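Local coordinates for sugar fermentation stimulation protein homolog (Pyrococcus furiosus, PDB 4DA2), which probably binds DNA, pairing an OB-fold domain with a calcium-binding nuclease-like domain of the PD-(D/E)xK class, at residues Val26-Glu30 / Arg31-Ala35; Arg155-Lys158 / Glu159-Leu163; Ile222-Gly225 / Glu226-Val229. The protein carries 1 engineered substitution. All coordinates share one frame; numbering follows the deposited sequence.

Interaction 1 of 3, residues Val26-Glu30 / Arg31-Ala35; sequences VRIKE and RIERA
Val26 and Glu33 face each other as an antiparallel hydrogen-bonded pair, and their two bonds are the straighter ones in this hairpin: Glu33 N lies 2.7 Å from Val26 O, with an N-H...O angle of 172°, while Val26 N reaches Glu33 O at 3.0 Å in the carbonyl plane. Next toward the turn comes the non-hydrogen-bonded pair Arg27 and Ile32, then the second hydrogen-bonded pair, Ile28 and Arg31. There Ile28 N meets Arg31 O at 2.9 Å, but Arg31 N approaches Ile28 O from above the carbonyl plane, a skew consistent with the type II' turn through Lys29 and Glu30. Such two-residue loops are a common way to close a hairpin.

The face carrying Val26, Ile28 and Ala35 is apolar and buried toward its Ala35 end. Val26 CG1 touches Ala35 CB at 4.2 Å, and these three pack against Cys13 of strand 11-18 and Tyr65 and Leu67 of strand 65-72, within the OB domain. On the other face, Arg27 lays its guanidinium over Ile32: its CG leaves anti to the backbone N (chi1 152°), and bends at chi2 and chi3 bring NH2 to 3.5 Å from Ile32 CG1. Replacing Arg27 by an alanine would probably leave Ile32 without this flat cover, its CG1 and CD1 more open to solvent.

Arg31 and Glu33 form the more exposed part of the Val26 face. A water donates a hydrogen bond to Ile28 O at 2.8 Å and accepts one from Arg31 NH2 at 2.9 Å. Arg31 NE and Glu33 OE2 form a long salt bridge of 3.9 Å, the oxygen well out of the guanidinium plane. The chemistry implies a hairpin held by backbone bonds and apolar burial, to which the Arg31-Glu33 pair adds attraction without a directed bond.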
loop_
_atom_site.group_PDB
_atom_site.type_symbol
_atom_site.label_atom_id
_atom_site.label_comp_id
_atom_site.label_asym_id
_atom_site.label_seq_id
_atom_site.Cartn_x
_atom_site.Cartn_y
_atom_site.Cartn_z
ATOM N N VAL A 26 -10.355 19.005 -3.189
ATOM C CA VAL A 26 -11.467 18.250 -3.736
ATOM C C VAL A 26 -12.762 19.049 -3.548
ATOM O O VAL A 26 -12.850 19.910 -2.663
ATOM C CB VAL A 26 -11.628 16.847 -3.046
ATOM C CG1 VAL A 26 -10.316 16.045 -3.149
ATOM C CG2 VAL A 26 -12.059 16.986 -1.619
ATOM N N ARG A 27 -13.763 18.736 -4.356
ATOM C CA ARG A 27 -15.095 19.275 -4.184
ATOM C C ARG A 27 -15.969 18.203 -3.549
ATOM O O ARG A 27 -16.081 17.106 -4.067
ATOM C CB ARG A 27 -15.653 19.735 -5.532
ATOM C CG ARG A 27 -17.167 19.694 -5.692
ATOM C CD ARG A 27 -17.778 21.080 -5.725
ATOM N NE ARG A 27 -16.992 22.037 -6.502
ATOM C CZ ARG A 27 -16.799 23.298 -6.123
ATOM N NH1 ARG A 27 -17.317 23.718 -4.972
ATOM N NH2 ARG A 27 -16.053 24.118 -6.851
ATOM N N ILE A 28 -16.562 18.547 -2.417
ATOM C CA ILE A 28 -17.568 17.744 -1.753
ATOM C C ILE A 28 -18.834 18.591 -1.657
ATOM O O ILE A 28 -18.894 19.526 -0.866
ATOM C CB ILE A 28 -17.133 17.299 -0.339
ATOM C CG1 ILE A 28 -15.848 16.449 -0.389
ATOM C CG2 ILE A 28 -18.265 16.555 0.325
ATOM C CD1 ILE A 28 -15.127 16.306 0.965
ATOM N N LYS A 29 -19.830 18.259 -2.481
ATOM C CA LYS A 29 -21.074 19.031 -2.556
ATOM C C LYS A 29 -20.768 20.485 -2.945
ATOM O O LYS A 29 -20.122 20.744 -3.960
ATOM C CB LYS A 29 -21.854 18.965 -1.230
ATOM C CG LYS A 29 -22.189 17.561 -0.731
ATOM C CD LYS A 29 -23.449 17.020 -1.379
ATOM C CE LYS A 29 -23.738 15.591 -0.945
ATOM N NZ LYS A 29 -24.164 15.491 0.477
ATOM N N GLU A 30 -21.217 21.444 -2.140
ATOM C CA GLU A 30 -21.010 22.850 -2.497
ATOM C C GLU A 30 -19.570 23.300 -2.230
ATOM O O GLU A 30 -19.123 24.339 -2.747
ATOM C CB GLU A 30 -21.981 23.738 -1.730
ATOM C CG GLU A 30 -23.453 23.505 -2.079
ATOM C CD GLU A 30 -24.082 22.329 -1.338
ATOM O OE1 GLU A 30 -23.560 21.916 -0.277
ATOM O OE2 GLU A 30 -25.111 21.820 -1.824
ATOM N N ARG A 31 -18.847 22.508 -1.435
ATOM C CA ARG A 31 -17.586 22.976 -0.822
ATOM C C ARG A 31 -16.312 22.536 -1.550
ATOM O O ARG A 31 -16.239 21.422 -2.058
ATOM C CB ARG A 31 -17.522 22.537 0.649
ATOM C CG ARG A 31 -18.584 23.192 1.507
ATOM C CD ARG A 31 -18.537 22.732 2.959
ATOM N NE ARG A 31 -19.242 21.486 3.206
ATOM C CZ ARG A 31 -19.557 21.030 4.415
ATOM N NH1 ARG A 31 -19.248 21.722 5.507
ATOM N NH2 ARG A 31 -20.189 19.876 4.535
ATOM N N ILE A 32 -15.325 23.435 -1.620
ATOM C CA ILE A 32 -13.949 23.049 -1.921
ATOM C C ILE A 32 -13.214 22.761 -0.611
ATOM O O ILE A 32 -13.153 23.623 0.274
ATOM C CB ILE A 32 -13.197 24.092 -2.781
ATOM C CG1 ILE A 32 -13.917 24.307 -4.115
ATOM C CG2 ILE A 32 -11.747 23.630 -3.026
ATOM C CD1 ILE A 32 -13.298 25.393 -5.003
ATOM N N GLU A 33 -12.665 21.548 -0.472
ATOM C CA GLU A 33 -12.076 21.150 0.797
ATOM C C GLU A 33 -10.641 20.668 0.642
ATOM O O GLU A 33 -10.303 20.022 -0.334
ATOM C CB GLU A 33 -12.875 19.998 1.411
ATOM C CG GLU A 33 -14.279 20.369 1.852
ATOM C CD GLU A 33 -14.289 21.154 3.140
ATOM O OE1 GLU A 33 -13.203 21.367 3.738
ATOM O OE2 GLU A 33 -15.378 21.574 3.556
ATOM N N ARG A 34 -9.820 20.985 1.633
ATOM C CA ARG A 34 -8.461 20.438 1.739
ATOM C C ARG A 34 -8.515 18.976 2.207
ATOM O O ARG A 34 -9.165 18.671 3.204
ATOM C CB ARG A 34 -7.636 21.298 2.698
ATOM C CG ARG A 34 -6.143 21.266 2.462
ATOM C CD ARG A 34 -5.429 22.230 3.400
ATOM N NE ARG A 34 -3.987 22.151 3.314
ATOM C CZ ARG A 34 -3.176 22.374 4.337
ATOM N NH1 ARG A 34 -3.679 22.645 5.533
ATOM N NH2 ARG A 34 -1.866 22.286 4.176
ATOM N N ALA A 35 -7.852 18.072 1.475
ATOM C CA ALA A 35 -7.875 16.650 1.786
ATOM C C ALA A 35 -6.452 16.124 1.874
ATOM O O ALA A 35 -5.625 16.398 1.008
ATOM C CB ALA A 35 -8.671 15.877 0.698
HETATM O O HOH W 1 -19.837 18.994 1.758
#

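Interaction 2 of 3, residues Arg155-Lys158 / Glu159-Leu163; sequences RHIK and ELIKL
Ile157 and Ile161, one helical turn apart, meet through their outer carbons: CG2 of Ile157 lies 4.0 Å from CD1 of Ile161, the two side chains crossing at a slant. The backbone between them supplies the straightest of four successive i to i+4 bonds, Ile161 N to Ile157 O at 2.9 Å with an N-H...O angle of 162°. Glu159 N is likewise satisfied by Arg155 O at 3.1 Å, Leu160 N by His156 O at 3.0 Å, and Lys162 N by Lys158 O at 3.1 Å. In each case the donor is tilted about 20° from the carbonyl plane, so one repeating geometry satisfies these amides and gives each carbonyl a donor.

Side-chain carbons crowd the same carbonyls. Ile161 places CG1 anti to its own carbonyl carbon (chi1 -71°), which sets it 3.3 Å from Ile157 O; CG of Glu159 rests 3.4 Å from Arg155 O in the same manner, and CG of Leu160 lies close to His156 O.

The polar ends look beyond the two segments for their partners. Glu159 OE2 accepts a hydrogen bond from the backbone N of Glu114, Lys162 NZ forms a salt bridge with Asp166, and His156 ND1 is hydrogen-bonded to Lys133 NZ. Ile157, by contrast, turns to Ile194, Leu197 and Leu198 of helix 192-204, while Leu160 and Leu163 settle on the sheet at Leu117 and Ala170.

His156 touches Glu131, a calcium ligand, and its side chain is about 5 Å from a bound calcium ion. With Asp118 and Glu131 on the metal and Lys133 two residues further on, the helix flanks a site consistent with the PD-(D/E)xK nuclease core, an amphipathic helix laid on the sheet that carries the motif.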
loop_
_atom_site.group_PDB
_atom_site.type_symbol
_atom_site.label_atom_id
_atom_site.label_comp_id
_atom_site.label_asym_id
_atom_site.label_seq_id
_atom_site.Cartn_x
_atom_site.Cartn_y
_atom_site.Cartn_z
ATOM N N ARG A 155 16.291 2.277 -0.084
ATOM C CA ARG A 155 16.836 2.060 1.259
ATOM C C ARG A 155 16.184 0.889 1.961
ATOM O O ARG A 155 16.866 0.082 2.548
ATOM C CB ARG A 155 16.681 3.318 2.126
ATOM C CG ARG A 155 17.780 4.336 1.911
ATOM C CD ARG A 155 17.610 5.517 2.904
ATOM N NE ARG A 155 18.017 6.778 2.296
ATOM C CZ ARG A 155 17.242 7.852 2.164
ATOM N NH1 ARG A 155 15.980 7.863 2.616
ATOM N NH2 ARG A 155 17.732 8.931 1.578
ATOM N N HIS A 156 14.859 0.826 1.912
ATOM C CA HIS A 156 14.145 -0.260 2.572
ATOM C C HIS A 156 14.543 -1.609 1.998
ATOM O O HIS A 156 14.779 -2.545 2.747
ATOM C CB HIS A 156 12.638 -0.078 2.468
ATOM C CG HIS A 156 12.101 1.092 3.231
ATOM N ND1 HIS A 156 10.864 1.637 2.961
ATOM C CD2 HIS A 156 12.622 1.820 4.253
ATOM C CE1 HIS A 156 10.635 2.639 3.797
ATOM N NE2 HIS A 156 11.696 2.782 4.577
ATOM N N ILE A 157 14.617 -1.718 0.674
ATOM C CA ILE A 157 14.955 -3.009 0.046
ATOM C C ILE A 157 16.393 -3.417 0.408
ATOM O O ILE A 157 16.676 -4.605 0.669
ATOM C CB ILE A 157 14.691 -3.022 -1.487
ATOM C CG1 ILE A 157 13.193 -2.793 -1.753
ATOM C CG2 ILE A 157 15.158 -4.401 -2.110
ATOM C CD1 ILE A 157 12.868 -2.191 -3.159
ATOM N N LYS A 158 17.295 -2.424 0.470
ATOM C CA LYS A 158 18.672 -2.682 0.896
ATOM C C LYS A 158 18.752 -3.230 2.313
ATOM O O LYS A 158 19.508 -4.166 2.572
ATOM C CB LYS A 158 19.570 -1.450 0.672
ATOM C CG LYS A 158 19.868 -1.202 -0.817
ATOM C CD LYS A 158 20.709 0.068 -1.031
ATOM C CE LYS A 158 21.168 0.193 -2.477
ATOM N NZ LYS A 158 22.016 1.399 -2.678
ATOM N N GLU A 159 17.940 -2.692 3.228
ATOM C CA GLU A 159 17.953 -3.185 4.597
ATOM C C GLU A 159 17.369 -4.604 4.673
ATOM O O GLU A 159 17.811 -5.423 5.479
ATOM C CB GLU A 159 17.195 -2.255 5.541
ATOM C CG GLU A 159 17.791 -0.852 5.670
ATOM C CD GLU A 159 19.214 -0.834 6.241
ATOM O OE1 GLU A 159 19.727 -1.879 6.716
ATOM O OE2 GLU A 159 19.812 0.246 6.214
ATOM N N LEU A 160 16.360 -4.878 3.829
ATOM C CA LEU A 160 15.766 -6.216 3.757
ATOM C C LEU A 160 16.804 -7.248 3.285
ATOM O O LEU A 160 16.880 -8.358 3.820
ATOM C CB LEU A 160 14.520 -6.218 2.835
ATOM C CG LEU A 160 13.290 -5.492 3.397
ATOM C CD1 LEU A 160 12.257 -5.259 2.264
ATOM C CD2 LEU A 160 12.660 -6.299 4.497
ATOM N N ILE A 161 17.545 -6.886 2.244
ATOM C CA ILE A 161 18.592 -7.732 1.686
ATOM C C ILE A 161 19.635 -8.044 2.774
ATOM O O ILE A 161 20.028 -9.204 2.961
ATOM C CB ILE A 161 19.250 -7.063 0.454
ATOM C CG1 ILE A 161 18.284 -7.058 -0.739
ATOM C CG2 ILE A 161 20.578 -7.782 0.107
ATOM C CD1 ILE A 161 18.730 -6.187 -1.902
ATOM N N LYS A 162 20.063 -7.017 3.508
ATOM C CA LYS A 162 21.078 -7.217 4.549
ATOM C C LYS A 162 20.568 -8.142 5.676
ATOM O O LYS A 162 21.288 -9.028 6.125
ATOM C CB LYS A 162 21.543 -5.872 5.100
ATOM C CG LYS A 162 22.315 -5.938 6.451
ATOM C CD LYS A 162 23.734 -6.465 6.341
ATOM C CE LYS A 162 24.558 -6.018 7.552
ATOM N NZ LYS A 162 25.495 -7.071 7.998
ATOM N N LEU A 163 19.326 -7.939 6.117
ATOM C CA LEU A 163 18.695 -8.856 7.078
ATOM C C LEU A 163 18.772 -10.329 6.583
ATOM O O LEU A 163 19.256 -11.212 7.305
ATOM C CB LEU A 163 17.237 -8.457 7.299
ATOM C CG LEU A 163 16.991 -7.227 8.178
ATOM C CD1 LEU A 163 15.526 -6.876 8.103
ATOM C CD2 LEU A 163 17.365 -7.556 9.604
#

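Interaction 3 of 3, residues Ile222-Gly225 / Glu226-Val229; sequences IYRG and ELGV
The break in strand 220-229, a bulge-like kink in the second strand of the hairpin formed with strand 207-215, is where Tyr223 and Arg224 meet Glu226 and Leu227. Both Arg224 and Gly225 form backbone hydrogen bonds with the same residue, Gly212, across the hairpin, as in a beta bulge, which is probably what breaks the strand.

Gly225 makes the kink possible. Its backbone, with phi 111° and psi -166°, takes a conformation that would jam a beta carbon against the carbonyl O of Arg224 and against the N of Glu226, so a glycine is called for. The amide N of Gly225 lies 3.4 Å above one face of the Tyr223 ring, shifted toward its rim.

Past this point Tyr223 and Glu226 run side by side and point the same way, the ring and the carboxylate planes being only 14° apart. The ring extends forward because CG stands opposite the backbone N, which brings the hydroxyl alongside the next residues: OH is 4.0 Å from Glu226 CG and 3.9 Å from Glu226 N. These are van der Waals contacts, not polar bonds, and only the hydroxyl oxygen comes near the glutamate's CG.

Arg224 barely touches Leu227, three residues on, NH2 standing 4.4 Å from Leu227 CD2. Its guanidinium is employed by other partners: NH1 bonds to His214 ND1 and NH2 to the carbonyl O of Val181, which anchors the side chain at the kink.

Around the break, strand 207-215 runs antiparallel, with Leu211 against Tyr223 and Glu226, while strand 2-6 joins through Met2, which shares a backbone bond with Tyr223. The tyrosine is buried, touching Leu4 of that strand and the loop residues Leu96 and Leu97, which follow helix 81-93.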
loop_
_atom_site.group_PDB
_atom_site.type_symbol
_atom_site.label_atom_id
_atom_site.label_comp_id
_atom_site.label_asym_id
_atom_site.label_seq_id
_atom_site.Cartn_x
_atom_site.Cartn_y
_atom_site.Cartn_z
ATOM N N ILE A 222 -12.166 -5.232 0.703
ATOM C CA ILE A 222 -12.224 -6.618 0.233
ATOM C C ILE A 222 -10.812 -7.144 -0.058
ATOM O O ILE A 222 -10.039 -6.535 -0.805
ATOM C CB ILE A 222 -13.129 -6.739 -1.045
ATOM C CG1 ILE A 222 -14.542 -6.173 -0.796
ATOM C CG2 ILE A 222 -13.218 -8.185 -1.544
ATOM C CD1 ILE A 222 -15.212 -6.710 0.467
ATOM N N TYR A 223 -10.497 -8.313 0.496
ATOM C CA TYR A 223 -9.217 -8.937 0.242
ATOM C C TYR A 223 -9.479 -10.034 -0.776
ATOM O O TYR A 223 -10.227 -10.966 -0.486
ATOM C CB TYR A 223 -8.646 -9.502 1.565
ATOM C CG TYR A 223 -7.454 -10.430 1.389
ATOM C CD1 TYR A 223 -6.361 -10.076 0.564
ATOM C CD2 TYR A 223 -7.418 -11.670 2.031
ATOM C CE1 TYR A 223 -5.276 -10.931 0.400
ATOM C CE2 TYR A 223 -6.317 -12.534 1.871
ATOM C CZ TYR A 223 -5.260 -12.153 1.055
ATOM O OH TYR A 223 -4.185 -13.005 0.887
ATOM N N ARG A 224 -8.893 -9.901 -1.972
ATOM C CA ARG A 224 -9.146 -10.817 -3.074
ATOM C C ARG A 224 -8.213 -12.049 -3.050
ATOM O O ARG A 224 -8.476 -13.030 -3.738
ATOM C CB ARG A 224 -9.091 -10.095 -4.429
ATOM C CG ARG A 224 -10.192 -9.009 -4.645
ATOM C CD ARG A 224 -10.276 -8.612 -6.141
ATOM N NE ARG A 224 -8.961 -8.278 -6.687
ATOM C CZ ARG A 224 -8.330 -7.124 -6.481
ATOM N NH1 ARG A 224 -8.904 -6.163 -5.767
ATOM N NH2 ARG A 224 -7.123 -6.923 -6.996
ATOM N N GLY A 225 -7.175 -12.001 -2.224
ATOM C CA GLY A 225 -6.176 -13.062 -2.145
ATOM C C GLY A 225 -4.837 -12.583 -2.687
ATOM O O GLY A 225 -4.628 -11.367 -2.919
ATOM N N GLU A 226 -3.932 -13.525 -2.939
ATOM C CA GLU A 226 -2.618 -13.130 -3.447
ATOM C C GLU A 226 -2.600 -12.898 -4.954
ATOM O O GLU A 226 -3.391 -13.478 -5.710
ATOM C CB GLU A 226 -1.547 -14.162 -3.089
ATOM C CG GLU A 226 -1.283 -14.284 -1.615
ATOM C CD GLU A 226 -0.192 -15.315 -1.317
ATOM O OE1 GLU A 226 0.885 -15.267 -1.977
ATOM O OE2 GLU A 226 -0.391 -16.130 -0.397
ATOM N N LEU A 227 -1.665 -12.067 -5.394
ATOM C CA LEU A 227 -1.452 -11.806 -6.806
ATOM C C LEU A 227 -0.223 -12.608 -7.238
ATOM O O LEU A 227 0.694 -12.842 -6.421
ATOM C CB LEU A 227 -1.190 -10.311 -7.049
ATOM C CG LEU A 227 -2.205 -9.285 -6.500
ATOM C CD1 LEU A 227 -1.708 -7.857 -6.735
ATOM C CD2 LEU A 227 -3.558 -9.487 -7.156
ATOM N N GLY A 228 -0.203 -13.013 -8.505
ATOM C CA GLY A 228 0.936 -13.741 -9.049
ATOM C C GLY A 228 2.115 -12.802 -9.223
ATOM O O GLY A 228 2.040 -11.856 -9.975
ATOM N N VAL A 229 3.199 -13.100 -8.508
ATOM C CA VAL A 229 4.399 -12.291 -8.474
ATOM C C VAL A 229 5.359 -12.603 -9.615
ATOM O O VAL A 229 5.766 -13.759 -9.801
ATOM C CB VAL A 229 5.123 -12.482 -7.125
ATOM C CG1 VAL A 229 6.431 -11.743 -7.119
ATOM C CG2 VAL A 229 4.217 -11.978 -5.959
#

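The three contacts follow one another along the chain, each complete before the next begins. Interaction 1 belongs to the sheet of the N-terminal OB domain and lies about 40 Å, centre to centre, from interaction 2, on the opposite side of the chain's centre. Interactions 2 and 3 share the other module: helix 151-165 packs on the large mixed sheet to which strand 220-229 belongs, the nearest atoms of the two contacts about 12 Å apart. Interaction 3 is about 33 Å from interaction 1 between centres. None touches another, so an OB hairpin, a helix beside the calcium site and a kinked strand paired with strand 2-6 represent separate parts of a two-module protein.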